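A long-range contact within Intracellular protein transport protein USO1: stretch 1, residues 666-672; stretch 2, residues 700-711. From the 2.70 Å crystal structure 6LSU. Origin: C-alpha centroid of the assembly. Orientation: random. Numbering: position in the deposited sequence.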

ATOM      1  N   ARG A 666      -4.258  31.029 -23.377  1.00 90.89           N
ATOM      2  CA  ARG A 666      -3.176  30.027 -23.183  1.00 89.62           C
ATOM      3  C   ARG A 666      -3.208  29.488 -21.755  1.00 89.51           C
ATOM      4  O   ARG A 666      -2.643  28.388 -21.578  1.00 67.82           O
ATOM      5  CB  ARG A 666      -1.798  30.619 -23.462  1.00 97.22           C
ATOM      6  CG  ARG A 666      -1.487  30.761 -24.943  1.00 96.32           C
ATOM      7  CD  ARG A 666      -0.298  31.670 -25.161  1.00105.50           C
ATOM      8  NE  ARG A 666       0.288  31.472 -26.480  1.00107.45           N
ATOM      9  CZ  ARG A 666       1.514  31.851 -26.837  1.00111.98           C
ATOM     10  NH1 ARG A 666       2.305  32.473 -25.976  1.00108.78           N
ATOM     11  NH2 ARG A 666       1.953  31.604 -28.063  1.00119.82           N
ATOM     12  N   ILE A 667      -3.769  30.247 -20.794  1.00 85.49           N
ATOM     13  CA  ILE A 667      -4.113  29.747 -19.428  1.00 83.62           C
ATOM     14  C   ILE A 667      -5.285  28.759 -19.534  1.00 86.37           C
ATOM     15  O   ILE A 667      -5.207  27.679 -18.912  1.00 84.97           O
ATOM     16  CB  ILE A 667      -4.420  30.914 -18.472  1.00 77.73           C
ATOM     17  CG1 ILE A 667      -3.190  31.792 -18.242  1.00 76.82           C
ATOM     18  CG2 ILE A 667      -5.013  30.402 -17.163  1.00 81.88           C
ATOM     19  CD1 ILE A 667      -1.868  31.087 -18.434  1.00 78.58           C
ATOM     20  N   LYS A 668      -6.340  29.135 -20.252  1.00 93.41           N
ATOM     21  CA  LYS A 668      -7.537  28.284 -20.475  1.00 97.04           C
ATOM     22  C   LYS A 668      -7.111  27.051 -21.274  1.00 91.93           C
ATOM     23  O   LYS A 668      -7.659  25.994 -21.023  1.00 94.81           O
ATOM     24  CB  LYS A 668      -8.635  29.064 -21.205  1.00115.50           C
ATOM     25  CG  LYS A 668     -10.022  28.433 -21.163  1.00128.13           C
ATOM     26  CD  LYS A 668     -11.149  29.448 -21.115  1.00132.35           C
ATOM     27  CE  LYS A 668     -12.488  28.824 -20.770  1.00134.76           C
ATOM     28  NZ  LYS A 668     -13.403  29.814 -20.156  1.00137.31           N
ATOM     29  N   GLN A 669      -6.144  27.171 -22.183  1.00 96.53           N
ATOM     30  CA  GLN A 669      -5.790  26.038 -23.070  1.00 97.36           C
ATOM     31  C   GLN A 669      -4.966  25.040 -22.265  1.00 98.07           C
ATOM     32  O   GLN A 669      -4.977  23.826 -22.633  1.00101.92           O
ATOM     33  CB  GLN A 669      -5.019  26.449 -24.327  1.00107.94           C
ATOM     34  CG  GLN A 669      -4.656  25.233 -25.176  1.00119.34           C
ATOM     35  CD  GLN A 669      -4.160  25.523 -26.572  1.00127.29           C
ATOM     36  OE1 GLN A 669      -3.152  26.209 -26.763  1.00131.67           O
ATOM     37  NE2 GLN A 669      -4.844  24.947 -27.558  1.00129.94           N
ATOM     38  N   PHE A 670      -4.262  25.523 -21.234  1.00 91.30           N
ATOM     39  CA  PHE A 670      -3.370  24.709 -20.365  1.00 83.83           C
ATOM     40  C   PHE A 670      -4.205  23.734 -19.522  1.00 80.24           C
ATOM     41  O   PHE A 670      -3.822  22.550 -19.423  1.00 71.13           O
ATOM     42  CB  PHE A 670      -2.525  25.613 -19.462  1.00 79.92           C
ATOM     43  CG  PHE A 670      -1.666  24.874 -18.467  1.00 79.41           C
ATOM     44  CD1 PHE A 670      -0.548  24.165 -18.882  1.00 74.91           C
ATOM     45  CD2 PHE A 670      -2.025  24.828 -17.129  1.00 77.04           C
ATOM     46  CE1 PHE A 670       0.235  23.480 -17.967  1.00 77.86           C
ATOM     47  CE2 PHE A 670      -1.248  24.128 -16.221  1.00 79.28           C
ATOM     48  CZ  PHE A 670      -0.107  23.476 -16.635  1.00 75.08           C
ATOM     49  N   LYS A 671      -5.283  24.244 -18.919  1.00 80.53           N
ATOM     50  CA  LYS A 671      -6.263  23.449 -18.138  1.00 89.06           C
ATOM     51  C   LYS A 671      -6.862  22.368 -19.048  1.00 86.14           C
ATOM     52  O   LYS A 671      -6.838  21.202 -18.634  1.00 98.26           O
ATOM     53  CB  LYS A 671      -7.333  24.358 -17.506  1.00 95.52           C
ATOM     54  CG  LYS A 671      -8.057  23.781 -16.290  1.00 99.38           C
ATOM     55  CD  LYS A 671      -7.926  22.252 -16.154  1.00107.46           C
ATOM     56  CE  LYS A 671      -8.758  21.606 -15.061  1.00106.73           C
ATOM     57  NZ  LYS A 671      -8.154  21.767 -13.715  1.00100.64           N
ATOM     58  N   LYS A 672      -7.329  22.702 -20.258  1.00 94.91           N
ATOM     59  CA  LYS A 672      -8.224  21.801 -21.046  1.00 95.36           C
ATOM     60  C   LYS A 672      -7.487  20.968 -22.105  1.00 87.25           C
ATOM     61  O   LYS A 672      -8.010  19.918 -22.429  1.00102.08           O
ATOM     62  CB  LYS A 672      -9.351  22.569 -21.744  1.00 96.33           C
ATOM     63  CG  LYS A 672      -9.990  23.711 -20.961  1.00104.39           C
ATOM     64  CD  LYS A 672     -10.733  23.330 -19.684  1.00115.80           C
ATOM     65  CE  LYS A 672     -11.804  22.264 -19.846  1.00120.30           C
ATOM     66  NZ  LYS A 672     -11.399  20.965 -19.252  1.00122.04           N
ATOM     67  N   TYR A 700       4.368  14.256 -14.697  1.00 61.85           N
ATOM     68  CA  TYR A 700       4.903  15.558 -15.183  1.00 72.28           C
ATOM     69  C   TYR A 700       4.837  16.630 -14.085  1.00 67.24           C
ATOM     70  O   TYR A 700       5.801  17.361 -13.908  1.00 77.32           O
ATOM     71  CB  TYR A 700       4.108  15.918 -16.455  1.00 71.67           C
ATOM     72  CG  TYR A 700       4.181  14.829 -17.502  1.00 64.08           C
ATOM     73  CD1 TYR A 700       5.392  14.479 -18.074  1.00 66.41           C
ATOM     74  CD2 TYR A 700       3.070  14.088 -17.852  1.00 64.33           C
ATOM     75  CE1 TYR A 700       5.493  13.446 -18.986  1.00 65.76           C
ATOM     76  CE2 TYR A 700       3.162  13.041 -18.768  1.00 66.77           C
ATOM     77  CZ  TYR A 700       4.374  12.748 -19.354  1.00 65.94           C
ATOM     78  OH  TYR A 700       4.492  11.741 -20.258  1.00 89.58           O
ATOM     79  N   PHE A 701       3.711  16.709 -13.380  1.00 64.39           N
ATOM     80  CA  PHE A 701       3.371  17.788 -12.431  1.00 65.16           C
ATOM     81  C   PHE A 701       3.460  17.289 -10.983  1.00 61.74           C
ATOM     82  O   PHE A 701       2.776  16.388 -10.608  1.00 64.11           O
ATOM     83  CB  PHE A 701       1.973  18.324 -12.742  1.00 70.30           C
ATOM     84  CG  PHE A 701       1.899  18.863 -14.143  1.00 74.24           C
ATOM     85  CD1 PHE A 701       2.249  20.177 -14.404  1.00 81.78           C
ATOM     86  CD2 PHE A 701       1.607  18.032 -15.206  1.00 74.47           C
ATOM     87  CE1 PHE A 701       2.258  20.674 -15.700  1.00 79.03           C
ATOM     88  CE2 PHE A 701       1.622  18.523 -16.498  1.00 81.73           C
ATOM     89  CZ  PHE A 701       1.939  19.844 -16.746  1.00 81.43           C
ATOM     90  N   SER A 702       4.295  17.928 -10.180  1.00 62.73           N
ATOM     91  CA  SER A 702       4.218  17.904  -8.706  1.00 59.22           C
ATOM     92  C   SER A 702       2.821  18.328  -8.264  1.00 61.34           C
ATOM     93  O   SER A 702       2.278  19.330  -8.801  1.00 55.69           O
ATOM     94  CB  SER A 702       5.212  18.774  -8.072  1.00 62.75           C
ATOM     95  OG  SER A 702       4.780  19.077  -6.759  1.00 62.11           O
ATOM     96  N   THR A 703       2.294  17.579  -7.293  1.00 62.85           N
ATOM     97  CA  THR A 703       0.949  17.761  -6.713  1.00 64.17           C
ATOM     98  C   THR A 703       0.816  19.183  -6.163  1.00 61.84           C
ATOM     99  O   THR A 703      -0.282  19.799  -6.226  1.00 69.34           O
ATOM    100  CB  THR A 703       0.663  16.708  -5.639  1.00 65.93           C
ATOM    101  OG1 THR A 703      -0.601  17.158  -5.150  1.00 67.78           O
ATOM    102  CG2 THR A 703       1.718  16.612  -4.556  1.00 70.12           C
ATOM    103  N   TYR A 704       1.872  19.723  -5.596  1.00 58.44           N
ATOM    104  CA  TYR A 704       1.767  21.082  -5.018  1.00 64.63           C
ATOM    105  C   TYR A 704       1.452  22.064  -6.145  1.00 66.25           C
ATOM    106  O   TYR A 704       0.687  23.004  -5.892  1.00 69.20           O
ATOM    107  CB  TYR A 704       3.042  21.461  -4.257  1.00 58.72           C
ATOM    108  CG  TYR A 704       3.480  20.348  -3.355  1.00 61.19           C
ATOM    109  CD1 TYR A 704       2.690  19.985  -2.274  1.00 56.69           C
ATOM    110  CD2 TYR A 704       4.610  19.580  -3.640  1.00 63.90           C
ATOM    111  CE1 TYR A 704       3.031  18.914  -1.464  1.00 53.06           C
ATOM    112  CE2 TYR A 704       4.966  18.512  -2.820  1.00 60.89           C
ATOM    113  CZ  TYR A 704       4.154  18.172  -1.743  1.00 53.40           C
ATOM    114  OH  TYR A 704       4.429  17.135  -0.925  1.00 59.78           O
ATOM    115  N   PHE A 705       2.019  21.861  -7.343  1.00 62.55           N
ATOM    116  CA  PHE A 705       1.796  22.790  -8.477  1.00 62.73           C
ATOM    117  C   PHE A 705       0.333  22.663  -8.912  1.00 62.57           C
ATOM    118  O   PHE A 705      -0.383  23.709  -9.052  1.00 61.09           O
ATOM    119  CB  PHE A 705       2.733  22.531  -9.651  1.00 67.44           C
ATOM    120  CG  PHE A 705       2.316  23.342 -10.843  1.00 65.50           C
ATOM    121  CD1 PHE A 705       2.646  24.684 -10.915  1.00 69.24           C
ATOM    122  CD2 PHE A 705       1.530  22.785 -11.842  1.00 64.76           C
ATOM    123  CE1 PHE A 705       2.243  25.458 -11.992  1.00 69.89           C
ATOM    124  CE2 PHE A 705       1.094  23.572 -12.901  1.00 74.52           C
ATOM    125  CZ  PHE A 705       1.460  24.906 -12.980  1.00 72.04           C
ATOM    126  N   ILE A 706      -0.106  21.415  -9.100  1.00 59.26           N
ATOM    127  CA  ILE A 706      -1.525  21.081  -9.430  1.00 57.63           C
ATOM    128  C   ILE A 706      -2.456  21.762  -8.432  1.00 59.83           C
ATOM    129  O   ILE A 706      -3.488  22.208  -8.876  1.00 67.85           O
ATOM    130  CB  ILE A 706      -1.770  19.564  -9.443  1.00 60.52           C
ATOM    131  CG1 ILE A 706      -0.892  18.847 -10.466  1.00 65.45           C
ATOM    132  CG2 ILE A 706      -3.227  19.272  -9.699  1.00 64.18           C
ATOM    133  CD1 ILE A 706      -0.830  17.367 -10.287  1.00 62.89           C
ATOM    134  N   GLN A 707      -2.159  21.753  -7.126  1.00 64.74           N
ATOM    135  CA  GLN A 707      -3.105  22.267  -6.107  1.00 70.82           C
ATOM    136  C   GLN A 707      -3.119  23.783  -6.280  1.00 74.36           C
ATOM    137  O   GLN A 707      -4.210  24.423  -6.240  1.00 75.14           O
ATOM    138  CB  GLN A 707      -2.701  21.877  -4.680  1.00 81.70           C
ATOM    139  CG  GLN A 707      -3.260  20.552  -4.174  1.00 84.41           C
ATOM    140  CD  GLN A 707      -2.495  20.093  -2.955  1.00 84.53           C
ATOM    141  OE1 GLN A 707      -2.527  20.731  -1.903  1.00 83.45           O
ATOM    142  NE2 GLN A 707      -1.764  19.001  -3.106  1.00 82.04           N
ATOM    143  N   LEU A 708      -1.925  24.358  -6.428  1.00 78.21           N
ATOM    144  CA  LEU A 708      -1.783  25.831  -6.578  1.00 73.48           C
ATOM    145  C   LEU A 708      -2.543  26.291  -7.842  1.00 74.78           C
ATOM    146  O   LEU A 708      -3.352  27.205  -7.749  1.00 69.84           O
ATOM    147  CB  LEU A 708      -0.308  26.184  -6.675  1.00 70.63           C
ATOM    148  CG  LEU A 708      -0.065  27.664  -6.956  1.00 81.30           C
ATOM    149  CD1 LEU A 708      -0.280  28.477  -5.686  1.00 81.50           C
ATOM    150  CD2 LEU A 708       1.323  27.906  -7.519  1.00 79.71           C
ATOM    151  N   PHE A 709      -2.331  25.643  -8.984  1.00 68.49           N
ATOM    152  CA  PHE A 709      -2.992  26.041 -10.238  1.00 75.04           C
ATOM    153  C   PHE A 709      -4.508  25.973 -10.030  1.00 80.46           C
ATOM    154  O   PHE A 709      -5.185  27.021 -10.144  1.00 76.00           O
ATOM    155  CB  PHE A 709      -2.527  25.199 -11.421  1.00 75.75           C
ATOM    156  CG  PHE A 709      -3.184  25.638 -12.693  1.00 76.14           C
ATOM    157  CD1 PHE A 709      -2.846  26.845 -13.285  1.00 87.77           C
ATOM    158  CD2 PHE A 709      -4.198  24.889 -13.249  1.00 81.45           C
ATOM    159  CE1 PHE A 709      -3.465  27.255 -14.454  1.00 83.97           C
ATOM    160  CE2 PHE A 709      -4.825  25.303 -14.410  1.00 85.31           C
ATOM    161  CZ  PHE A 709      -4.464  26.490 -15.005  1.00 83.68           C
ATOM    162  N   ASN A 710      -5.023  24.776  -9.711  1.00 83.03           N
ATOM    163  CA  ASN A 710      -6.482  24.538  -9.555  1.00 77.75           C
ATOM    164  C   ASN A 710      -7.085  25.533  -8.552  1.00 72.85           C
ATOM    165  O   ASN A 710      -8.165  25.986  -8.793  1.00 77.12           O
ATOM    166  CB  ASN A 710      -6.780  23.082  -9.220  1.00 78.96           C
ATOM    167  CG  ASN A 710      -6.481  22.150 -10.380  1.00 81.61           C
ATOM    168  OD1 ASN A 710      -6.450  22.580 -11.527  1.00 87.42           O
ATOM    169  ND2 ASN A 710      -6.264  20.873 -10.101  1.00 78.55           N
ATOM    170  N   GLU A 711      -6.388  25.913  -7.491  1.00 79.61           N
ATOM    171  CA  GLU A 711      -6.968  26.746  -6.411  1.00 84.24           C
ATOM    172  C   GLU A 711      -6.963  28.229  -6.807  1.00 87.51           C
ATOM    173  O   GLU A 711      -7.715  28.993  -6.146  1.00 77.61           O
ATOM    174  CB  GLU A 711      -6.233  26.482  -5.092  1.00 96.03           C
ATOM    175  CG  GLU A 711      -6.676  25.189  -4.424  1.00105.00           C
ATOM    176  CD  GLU A 711      -5.901  24.767  -3.185  1.00116.52           C
ATOM    177  OE1 GLU A 711      -5.264  25.654  -2.544  1.00118.33           O
ATOM    178  OE2 GLU A 711      -5.936  23.548  -2.864  1.00111.36           O
TER

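The two helices, 666-672 and 703-711, run at 128° to one another, and their axes come no nearer than 12.2 Å. That spacing is filled by large side chains, chiefly phenylalanines, and about 300 Å² of surface is buried between the stretches. Along stretch 1, Arg666 makes no contact with the partner, and the first to touch it is Ile667. Its CB points sideways, yet Ile667 CG2 lies 4.4 Å from Phe709 CE1, a loose apolar contact suited to a buried, branched hydrocarbon.

The CA-to-CB bond of Lys668 points away from stretch 2, and the residue is exposed; Gln669 is out of reach, so the next contact falls to Phe670, the center of the interface. Its CB points toward stretch 2, and with chi1 in t the ring reaches three aromatic neighbors. Phe670 CD2 lies 3.6 Å from Phe709 CZ, the edge of the first ring meeting the face of the second with planes at 84°. Farther out, Phe670 CZ approaches Phe701 CE1 at 3.8 Å and Phe705 CE2 at 3.9 Å. A flat, wholly apolar side chain serves well here.

Lys671, partly exposed, suits a place that is half apolar and half polar: its aliphatic Lys671 CG packs 4.0 Å from Phe709 CE2, at the ring edge, while its charged NZ reaches 2.9 Å from Asn710 OD1. Lys672, exposed, takes no part.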